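Local coordinates for arginase 1, mitochondrial (Arabidopsis thaliana, PDB 6VSU), which hydrolyses L-arginine to urea and L-ornithine with the help of two manganese ions per subunit, and also cleaves agmatine to urea and putrescine, at residues Glu70-Gly75 with Arg91-Val96; Ile246-Asp251 with Arg313-Lys318; Val250-Pro255 with Arg272-Ile277. All coordinates share one frame; numbering follows the deposited sequence.

Interaction 1 of 3, residues Glu70-Gly75 with Arg91-Val96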
loop_
_atom_site.group_PDB
_atom_site.type_symbol
_atom_site.label_atom_id
_atom_site.label_comp_id
_atom_site.label_asym_id
_atom_site.label_seq_id
_atom_site.Cartn_x
_atom_site.Cartn_y
_atom_site.Cartn_z
ATOM N N GLU E 70 3.845 -15.453 -14.570
ATOM C CA GLU E 70 2.436 -15.020 -14.512
ATOM C C GLU E 70 2.317 -13.749 -15.362
ATOM O O GLU E 70 1.346 -13.617 -16.101
ATOM C CB GLU E 70 2.023 -14.774 -13.069
ATOM C CG GLU E 70 0.577 -14.402 -12.980
ATOM C CD GLU E 70 0.128 -13.971 -11.601
ATOM O OE1 GLU E 70 -1.000 -14.332 -11.268
ATOM O OE2 GLU E 70 0.891 -13.296 -10.861
ATOM N N ALA E 71 3.247 -12.801 -15.190
ATOM C CA ALA E 71 3.141 -11.456 -15.799
ATOM C C ALA E 71 3.316 -11.585 -17.321
ATOM O O ALA E 71 2.667 -10.850 -18.060
ATOM C CB ALA E 71 4.146 -10.500 -15.175
ATOM N N ILE E 72 4.129 -12.530 -17.769
ATOM C CA ILE E 72 4.328 -12.758 -19.231
ATOM C C ILE E 72 2.985 -13.101 -19.863
ATOM O O ILE E 72 2.758 -12.651 -20.991
ATOM C CB ILE E 72 5.383 -13.837 -19.507
ATOM C CG1 ILE E 72 6.789 -13.407 -19.102
ATOM C CG2 ILE E 72 5.386 -14.243 -20.954
ATOM C CD1 ILE E 72 7.759 -14.592 -19.099
ATOM N N TRP E 73 2.129 -13.833 -19.171
ATOM C CA TRP E 73 0.868 -14.370 -19.754
ATOM C C TRP E 73 -0.332 -13.626 -19.216
ATOM O O TRP E 73 -1.387 -14.076 -19.495
ATOM C CB TRP E 73 0.748 -15.891 -19.482
ATOM C CG TRP E 73 1.897 -16.620 -20.124
ATOM C CD1 TRP E 73 2.924 -17.273 -19.515
ATOM C CD2 TRP E 73 2.180 -16.667 -21.531
ATOM N NE1 TRP E 73 3.799 -17.763 -20.449
ATOM C CE2 TRP E 73 3.357 -17.429 -21.697
ATOM C CE3 TRP E 73 1.517 -16.214 -22.665
ATOM C CZ2 TRP E 73 3.939 -17.667 -22.941
ATOM C CZ3 TRP E 73 2.081 -16.484 -23.895
ATOM C CH2 TRP E 73 3.274 -17.189 -24.034
ATOM N N CYS E 74 -0.136 -12.517 -18.494
ATOM C CA CYS E 74 -1.223 -11.723 -17.881
ATOM C C CYS E 74 -2.253 -11.422 -18.956
ATOM O O CYS E 74 -1.886 -11.095 -20.104
ATOM C CB CYS E 74 -0.704 -10.437 -17.257
ATOM S SG CYS E 74 -2.039 -9.428 -16.616
ATOM N N GLY E 75 -3.514 -11.543 -18.593
ATOM C CA GLY E 75 -4.601 -11.327 -19.553
ATOM C C GLY E 75 -4.738 -9.850 -19.962
ATOM O O GLY E 75 -5.497 -9.610 -20.856
ATOM N N ARG E 91 8.593 -22.041 -30.943
ATOM C CA ARG E 91 9.858 -21.669 -31.605
ATOM C C ARG E 91 10.305 -20.284 -31.148
ATOM O O ARG E 91 11.534 -20.009 -31.238
ATOM C CB ARG E 91 9.714 -21.663 -33.117
ATOM C CG ARG E 91 9.476 -23.063 -33.636
ATOM C CD ARG E 91 9.047 -23.122 -35.086
ATOM N NE ARG E 91 7.865 -22.286 -35.258
ATOM C CZ ARG E 91 7.173 -22.209 -36.368
ATOM N NH1 ARG E 91 7.468 -22.979 -37.400
ATOM N NH2 ARG E 91 6.145 -21.392 -36.427
ATOM N N VAL E 92 9.390 -19.454 -30.669
ATOM C CA VAL E 92 9.736 -18.127 -30.076
ATOM C C VAL E 92 10.002 -18.251 -28.578
ATOM O O VAL E 92 10.991 -17.674 -28.082
ATOM C CB VAL E 92 8.626 -17.109 -30.335
ATOM C CG1 VAL E 92 8.900 -15.799 -29.620
ATOM C CG2 VAL E 92 8.451 -16.883 -31.832
ATOM N N LEU E 93 9.153 -18.976 -27.854
ATOM C CA LEU E 93 9.316 -19.125 -26.379
ATOM C C LEU E 93 8.791 -20.486 -25.913
ATOM O O LEU E 93 7.683 -20.888 -26.260
ATOM C CB LEU E 93 8.593 -17.966 -25.682
ATOM C CG LEU E 93 8.781 -17.911 -24.163
ATOM C CD1 LEU E 93 10.237 -17.668 -23.751
ATOM C CD2 LEU E 93 7.889 -16.832 -23.540
ATOM N N THR E 94 9.608 -21.198 -25.158
ATOM C CA THR E 94 9.137 -22.311 -24.293
ATOM C C THR E 94 9.677 -22.063 -22.885
ATOM O O THR E 94 10.422 -21.134 -22.717
ATOM C CB THR E 94 9.563 -23.700 -24.809
ATOM O OG1 THR E 94 10.971 -23.709 -24.987
ATOM C CG2 THR E 94 8.862 -24.060 -26.086
ATOM N N ASP E 95 9.405 -22.967 -21.979
ATOM C CA ASP E 95 9.663 -22.781 -20.526
ATOM C C ASP E 95 9.902 -24.176 -19.945
ATOM O O ASP E 95 8.980 -24.999 -20.024
ATOM C CB ASP E 95 8.460 -22.105 -19.877
ATOM C CG ASP E 95 8.645 -21.765 -18.408
ATOM O OD1 ASP E 95 9.714 -22.056 -17.794
ATOM O OD2 ASP E 95 7.717 -21.146 -17.899
ATOM N N VAL E 96 11.096 -24.422 -19.437
ATOM C CA VAL E 96 11.427 -25.721 -18.781
ATOM C C VAL E 96 11.268 -25.606 -17.267
ATOM O O VAL E 96 11.633 -26.519 -16.596
ATOM C CB VAL E 96 12.826 -26.240 -19.162
ATOM C CG1 VAL E 96 13.050 -26.236 -20.664
ATOM C CG2 VAL E 96 13.890 -25.413 -18.510
HETATM O O HOH W 1 5.887 -19.818 -19.372
#

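Interaction 2 of 3, residues Ile246-Asp251 with Arg313-Lys318. With MN (manganese (II) ion), chain B.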
loop_
_atom_site.group_PDB
_atom_site.type_symbol
_atom_site.label_atom_id
_atom_site.label_comp_id
_atom_site.label_asym_id
_atom_site.label_seq_id
_atom_site.Cartn_x
_atom_site.Cartn_y
_atom_site.Cartn_z
ATOM N N ILE E 246 23.587 -11.648 -22.343
ATOM C CA ILE E 246 23.051 -10.396 -21.764
ATOM C C ILE E 246 22.555 -10.680 -20.343
ATOM O O ILE E 246 21.620 -11.489 -20.185
ATOM C CB ILE E 246 21.951 -9.831 -22.663
ATOM C CG1 ILE E 246 22.447 -9.640 -24.092
ATOM C CG2 ILE E 246 21.412 -8.540 -22.058
ATOM C CD1 ILE E 246 21.374 -9.163 -25.086
ATOM N N SER E 247 23.084 -9.979 -19.355
ATOM C CA SER E 247 22.609 -10.089 -17.956
ATOM C C SER E 247 21.943 -8.773 -17.580
ATOM O O SER E 247 22.615 -7.710 -17.580
ATOM C CB SER E 247 23.734 -10.441 -17.002
ATOM O OG SER E 247 23.275 -10.449 -15.659
ATOM N N ILE E 248 20.656 -8.834 -17.228
ATOM C CA ILE E 248 19.911 -7.618 -16.821
ATOM C C ILE E 248 19.590 -7.763 -15.363
ATOM O O ILE E 248 18.728 -8.586 -15.018
ATOM C CB ILE E 248 18.664 -7.406 -17.677
ATOM C CG1 ILE E 248 19.019 -7.528 -19.165
ATOM C CG2 ILE E 248 18.074 -6.060 -17.320
ATOM C CD1 ILE E 248 17.953 -6.994 -20.113
ATOM N N ASP E 249 20.162 -6.908 -14.556
ATOM C CA ASP E 249 19.635 -6.681 -13.185
ATOM C C ASP E 249 18.566 -5.620 -13.354
ATOM O O ASP E 249 18.815 -4.606 -13.969
ATOM C CB ASP E 249 20.749 -6.254 -12.260
ATOM C CG ASP E 249 20.395 -5.952 -10.818
ATOM O OD1 ASP E 249 19.231 -5.593 -10.511
ATOM O OD2 ASP E 249 21.320 -6.058 -10.004
ATOM N N VAL E 250 17.363 -5.922 -12.921
ATOM C CA VAL E 250 16.209 -4.994 -12.993
ATOM C C VAL E 250 16.574 -3.634 -12.377
ATOM O O VAL E 250 16.012 -2.651 -12.828
ATOM C CB VAL E 250 15.021 -5.707 -12.317
ATOM C CG1 VAL E 250 13.928 -4.769 -12.017
ATOM C CG2 VAL E 250 14.466 -6.790 -13.205
ATOM N N ASP E 251 17.557 -3.555 -11.458
ATOM C CA ASP E 251 17.952 -2.265 -10.843
ATOM C C ASP E 251 18.803 -1.433 -11.807
ATOM O O ASP E 251 19.107 -0.327 -11.459
ATOM C CB ASP E 251 18.592 -2.407 -9.461
ATOM C CG ASP E 251 20.019 -2.945 -9.468
ATOM O OD1 ASP E 251 20.691 -2.846 -10.520
ATOM O OD2 ASP E 251 20.389 -3.531 -8.451
ATOM N N ARG E 313 10.334 -10.936 -22.400
ATOM C CA ARG E 313 9.667 -11.092 -23.708
ATOM C C ARG E 313 10.555 -10.490 -24.828
ATOM O O ARG E 313 10.658 -11.123 -25.912
ATOM C CB ARG E 313 8.290 -10.421 -23.654
ATOM C CG ARG E 313 7.241 -11.111 -22.783
ATOM C CD ARG E 313 6.091 -10.166 -22.507
ATOM N NE ARG E 313 5.460 -9.602 -23.687
ATOM C CZ ARG E 313 4.217 -9.766 -24.048
ATOM N NH1 ARG E 313 3.353 -10.430 -23.301
ATOM N NH2 ARG E 313 3.816 -9.208 -25.165
ATOM N N GLU E 314 11.084 -9.288 -24.608
ATOM C CA GLU E 314 11.931 -8.599 -25.613
ATOM C C GLU E 314 13.213 -9.409 -25.851
ATOM O O GLU E 314 13.600 -9.544 -26.995
ATOM C CB GLU E 314 12.113 -7.133 -25.219
ATOM C CG GLU E 314 10.821 -6.336 -25.296
ATOM C CD GLU E 314 10.140 -6.362 -26.651
ATOM O OE1 GLU E 314 10.806 -6.065 -27.641
ATOM O OE2 GLU E 314 8.965 -6.701 -26.705
ATOM N N LEU E 315 13.803 -9.969 -24.794
ATOM C CA LEU E 315 15.013 -10.798 -24.941
ATOM C C LEU E 315 14.656 -12.031 -25.763
ATOM O O LEU E 315 15.490 -12.537 -26.577
ATOM C CB LEU E 315 15.548 -11.185 -23.568
ATOM C CG LEU E 315 16.360 -10.113 -22.855
ATOM C CD1 LEU E 315 16.644 -10.534 -21.401
ATOM C CD2 LEU E 315 17.692 -9.798 -23.562
ATOM N N ALA E 316 13.502 -12.620 -25.478
ATOM C CA ALA E 316 13.086 -13.839 -26.169
ATOM C C ALA E 316 13.022 -13.502 -27.665
ATOM O O ALA E 316 13.413 -14.331 -28.449
ATOM C CB ALA E 316 11.754 -14.333 -25.649
ATOM N N ALA E 317 12.473 -12.336 -28.024
ATOM C CA ALA E 317 12.276 -11.963 -29.445
ATOM C C ALA E 317 13.640 -11.835 -30.118
ATOM O O ALA E 317 13.733 -12.095 -31.310
ATOM C CB ALA E 317 11.484 -10.681 -29.554
ATOM N N LYS E 318 14.666 -11.505 -29.336
ATOM C CA LYS E 318 16.032 -11.318 -29.842
ATOM C C LYS E 318 16.799 -12.644 -29.913
ATOM O O LYS E 318 17.660 -12.822 -30.817
ATOM C CB LYS E 318 16.729 -10.339 -28.909
ATOM C CG LYS E 318 18.072 -9.887 -29.399
ATOM C CD LYS E 318 18.516 -8.601 -28.756
ATOM C CE LYS E 318 19.679 -7.989 -29.514
ATOM N NZ LYS E 318 19.162 -7.194 -30.630
HETATM MN MN MN B . 22.301 -4.236 -9.086
HETATM O O HOH W 2 23.907 -5.494 -8.381
#

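Interaction 3 of 3, residues Val250-Pro255 with Arg272-Ile277. With MN (manganese (II) ion), chain B.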
loop_
_atom_site.group_PDB
_atom_site.type_symbol
_atom_site.label_atom_id
_atom_site.label_comp_id
_atom_site.label_asym_id
_atom_site.label_seq_id
_atom_site.Cartn_x
_atom_site.Cartn_y
_atom_site.Cartn_z
ATOM N N VAL E 250 17.363 -5.922 -12.921
ATOM C CA VAL E 250 16.209 -4.994 -12.993
ATOM C C VAL E 250 16.574 -3.634 -12.377
ATOM O O VAL E 250 16.012 -2.651 -12.828
ATOM C CB VAL E 250 15.021 -5.707 -12.317
ATOM C CG1 VAL E 250 13.928 -4.769 -12.017
ATOM C CG2 VAL E 250 14.466 -6.790 -13.205
ATOM N N ASP E 251 17.557 -3.555 -11.458
ATOM C CA ASP E 251 17.952 -2.265 -10.843
ATOM C C ASP E 251 18.803 -1.433 -11.807
ATOM O O ASP E 251 19.107 -0.327 -11.459
ATOM C CB ASP E 251 18.592 -2.407 -9.461
ATOM C CG ASP E 251 20.019 -2.945 -9.468
ATOM O OD1 ASP E 251 20.691 -2.846 -10.520
ATOM O OD2 ASP E 251 20.389 -3.531 -8.451
ATOM N N CYS E 252 19.058 -1.877 -13.027
ATOM C CA CYS E 252 19.597 -0.953 -14.083
ATOM C C CYS E 252 18.606 0.184 -14.328
ATOM O O CYS E 252 19.036 1.303 -14.641
ATOM C CB CYS E 252 19.932 -1.694 -15.372
ATOM S SG CYS E 252 18.526 -2.291 -16.350
ATOM N N LEU E 253 17.326 -0.101 -14.121
ATOM C CA LEU E 253 16.226 0.839 -14.276
ATOM C C LEU E 253 16.158 1.771 -13.086
ATOM O O LEU E 253 16.353 1.313 -11.967
ATOM C CB LEU E 253 14.946 0.009 -14.381
ATOM C CG LEU E 253 14.841 -0.821 -15.645
ATOM C CD1 LEU E 253 13.746 -1.838 -15.415
ATOM C CD2 LEU E 253 14.539 0.062 -16.855
ATOM N N ASP E 254 15.853 3.034 -13.322
ATOM C CA ASP E 254 15.545 3.940 -12.212
ATOM C C ASP E 254 14.466 3.281 -11.372
ATOM O O ASP E 254 13.572 2.653 -11.927
ATOM C CB ASP E 254 15.071 5.302 -12.697
ATOM C CG ASP E 254 15.117 6.280 -11.554
ATOM O OD1 ASP E 254 14.163 6.288 -10.789
ATOM O OD2 ASP E 254 16.191 6.896 -11.336
ATOM N N PRO E 255 14.514 3.378 -10.035
ATOM C CA PRO E 255 13.479 2.784 -9.193
ATOM C C PRO E 255 12.078 3.363 -9.432
ATOM O O PRO E 255 11.124 2.721 -9.032
ATOM C CB PRO E 255 13.940 3.009 -7.736
ATOM C CG PRO E 255 15.047 4.017 -7.830
ATOM C CD PRO E 255 15.612 3.904 -9.240
ATOM N N ARG E 272 12.270 2.468 -21.595
ATOM C CA ARG E 272 12.497 2.772 -23.028
ATOM C C ARG E 272 14.011 2.858 -23.315
ATOM O O ARG E 272 14.398 2.402 -24.405
ATOM C CB ARG E 272 11.742 4.002 -23.470
ATOM C CG ARG E 272 11.801 4.250 -24.972
ATOM C CD ARG E 272 11.517 3.057 -25.904
ATOM N NE ARG E 272 10.292 2.395 -25.485
ATOM C CZ ARG E 272 9.754 1.294 -25.961
ATOM N NH1 ARG E 272 10.368 0.584 -26.894
ATOM N NH2 ARG E 272 8.594 0.872 -25.462
ATOM N N ASP E 273 14.828 3.428 -22.424
ATOM C CA ASP E 273 16.303 3.457 -22.584
ATOM C C ASP E 273 16.838 2.021 -22.733
ATOM O O ASP E 273 17.602 1.735 -23.696
ATOM C CB ASP E 273 17.006 4.106 -21.393
ATOM C CG ASP E 273 16.792 5.603 -21.216
ATOM O OD1 ASP E 273 16.524 6.289 -22.222
ATOM O OD2 ASP E 273 16.967 6.099 -20.057
ATOM N N VAL E 274 16.409 1.096 -21.893
ATOM C CA VAL E 274 16.890 -0.315 -21.966
ATOM C C VAL E 274 16.479 -0.960 -23.306
ATOM O O VAL E 274 17.299 -1.671 -23.934
ATOM C CB VAL E 274 16.404 -1.115 -20.751
ATOM C CG1 VAL E 274 16.657 -2.610 -20.886
ATOM C CG2 VAL E 274 17.056 -0.578 -19.493
ATOM N N LEU E 275 15.248 -0.739 -23.763
ATOM C CA LEU E 275 14.789 -1.347 -25.041
ATOM C C LEU E 275 15.501 -0.651 -26.190
ATOM O O LEU E 275 15.771 -1.349 -27.156
ATOM C CB LEU E 275 13.267 -1.276 -25.192
ATOM C CG LEU E 275 12.469 -2.126 -24.199
ATOM C CD1 LEU E 275 11.029 -2.185 -24.681
ATOM C CD2 LEU E 275 12.981 -3.542 -23.999
ATOM N N ASN E 276 15.879 0.623 -26.054
ATOM C CA ASN E 276 16.671 1.248 -27.130
ATOM C C ASN E 276 18.001 0.497 -27.273
ATOM O O ASN E 276 18.412 0.241 -28.420
ATOM C CB ASN E 276 16.863 2.743 -26.977
ATOM C CG ASN E 276 15.604 3.560 -27.227
ATOM O OD1 ASN E 276 14.572 3.053 -27.685
ATOM N ND2 ASN E 276 15.686 4.841 -26.884
ATOM N N ILE E 277 18.642 0.141 -26.169
ATOM C CA ILE E 277 19.924 -0.616 -26.186
ATOM C C ILE E 277 19.714 -2.044 -26.735
ATOM O O ILE E 277 20.439 -2.456 -27.703
ATOM C CB ILE E 277 20.512 -0.607 -24.776
ATOM C CG1 ILE E 277 20.813 0.827 -24.319
ATOM C CG2 ILE E 277 21.728 -1.503 -24.708
ATOM C CD1 ILE E 277 21.212 0.918 -22.896
HETATM MN MN MN B . 22.301 -4.236 -9.086
HETATM O O HOH W 2 23.907 -5.494 -8.381
#

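Interaction 1 of 3, residues Glu70-Gly75 with Arg91-Val96
Leu93 meets both Ile72 and Trp73 through one methyl, CD2. The nearer approach is to the indole: Leu93 CD2 lies 4.1 Å from Trp73 CZ2, on the benzo half of the ring, and the two side chains run alongside each other in opposite senses. Ile72 comes in through its CG2 branch, 4.4 Å from Leu93 CD2. That same Ile72 CG2 also rests near the rim of one face of its neighbour's indole, 3.8 Å from the ring plane, so the isoleucine methyl touches both the leucine and the ring. Leu93 can reach this far because its CG is anti to the backbone N (chi1 -175°), which carries the isobutyl group out from strand 93-98, outermost in this chain's sheet, toward the end of helix 64-72.

The second link is polar and runs through water. At the ring edge, in the indole plane, Trp73 NE1 gives its N-H to a water 3.1 Å away, and the water donates in turn to Asp95 OD2 at 2.7 Å. Asp95 OD2 also forms a salt bridge with Arg69 of helix 64-72, and OD1 takes the backbone N-H of Gly97; three partners therefore grip the carboxylate.

Further out, Trp73 is the first residue to leave helical geometry, and its N-H still bonds to Glu70 O at 3.2 Å. Two residues on, Gly75 opens the ornithine-binding run Gly75-Asn78. Leu87 packs on both Trp73 and Leu93, while helix 303-319 covers Ile72. Strand 93-98 is hydrogen-bonded to strand 43-48, its neighbour in the parallel sheet of this arginase fold.

With only 88 Å² buried, a small apolar contact and a water bridge join helix end to strand; the nearby Arg69 guanidinium would probably favour a charged Asp95 as the water's acceptor.

Interaction 2 of 3, residues Ile246-Asp251 with Arg313-Lys318
Leu315 of helix 303-319 spreads its two methyls over two residues of strand 244-249. Its CD2 lies 4.0 Å from Ile246 CD1, the side chains crossing obliquely, while Leu315 CD1 meets Ile248 CD1 at 4.0 Å, tip to tip. Both isoleucines carry CG1 beside the backbone N and anti to the carbonyl carbon (chi1 -55° for Ile246), which sends the long branch with CD1 out to the helix. This is the close part of the contact, a helix laid on the parallel sheet of the α/β arginase fold, and it is fully buried: Leu315 also touches Ala288 and Val290 of strand 285-291, and Ile248 touches Leu311 and Leu278.

Toward Lys318 the packing is looser. Its chain comes no nearer than 4.7 Å to the strand, and its amino group bonds instead to the carbonyl oxygens of Leu278 and Leu281, at the partly exposed margin.

The strand ends at Asp249, and the 3-10 turn after it supplies Asp251. Asp249 OD2 binds one of the two manganese ions at 2.3 Å, and Asp251 chelates it, with OD2 at 2.1 Å and a longer OD1 bond of 2.6 Å; Asp164, His166 and a water complete this site. Asp249 is also a ligand of the other ion. The backbone N-H of Asp251 reaches Asp249 OD1 (2.8 Å, 165°) from above the carboxylate plane, closing an Asx turn. Bond and metal together should restrain rotation of the Asp249 carboxylate, and the metal charge probably offsets repulsion between the aspartates.

Interaction 3 of 3, residues Val250-Pro255 with Arg272-Ile277
Val274 CG2 points into the angle between Cys252 and Leu253, where the loop that follows strand 244-249 passes over helix 271-280. In the α/β arginase fold this is part of a β-α-β crossover: strand 244-249, loop, helix 271-280, then the adjacent parallel strand 285-291.

The Leu253 side chain lies roughly perpendicular to that of Val274, with Leu253 CD2 against Val274 CG2 at 3.7 Å. The leucine's CB leaves the backbone alongside the helix and does not aim at it; CG stands beside the backbone N (chi1 -68°), and the branching beyond swings CD2 onto the valine. Cys252 comes at the same methyl more directly. Its CB faces the helix, and SG sits between the backbone N and the carbonyl carbon (chi1 71°), 3.9 Å from Val274 CG2. One methyl therefore serves two neighbours.

The turn that sets Cys252 and Leu253 side by side is short and 3-10 in character, with Leu253 N bonded to Val250 O at 3.1 Å. Cys252 and Asp254 make backbone hydrogen bonds with Leu269, just ahead of the helix, and helix 303-319 covers the apolar patch through Val307 on Leu253 and Leu311 on Val274.

Asp251, the manganese ligand, directly precedes Cys252, and its backbone O accepts a hydrogen bond from Arg202 NH2.

How the interactions relate
Interactions 2 and 3 both start from the end of strand 244-249 and share Val250 and Asp251, so a manganese ligand lies between the packing on helix 303-319 and that on helix 271-280. Their centres are 10 Å apart, and Glu314 CG touches Leu275 CD2 at 3.8 Å. Interaction 1 lies 14 Å from interaction 2, centre to centre: Leu93 CD1 packs on Ala316 CB at 4.1 Å, and Ile72 O takes a weak hydrogen bond from Arg313 NH1 at 3.3 Å. Its centre is 21 Å from that of interaction 3. The side chain of Ile248 is about 13 Å from the ornithine by the metals, that of Trp73 about 11 Å from a separate ornithine at Ser76-Asn78.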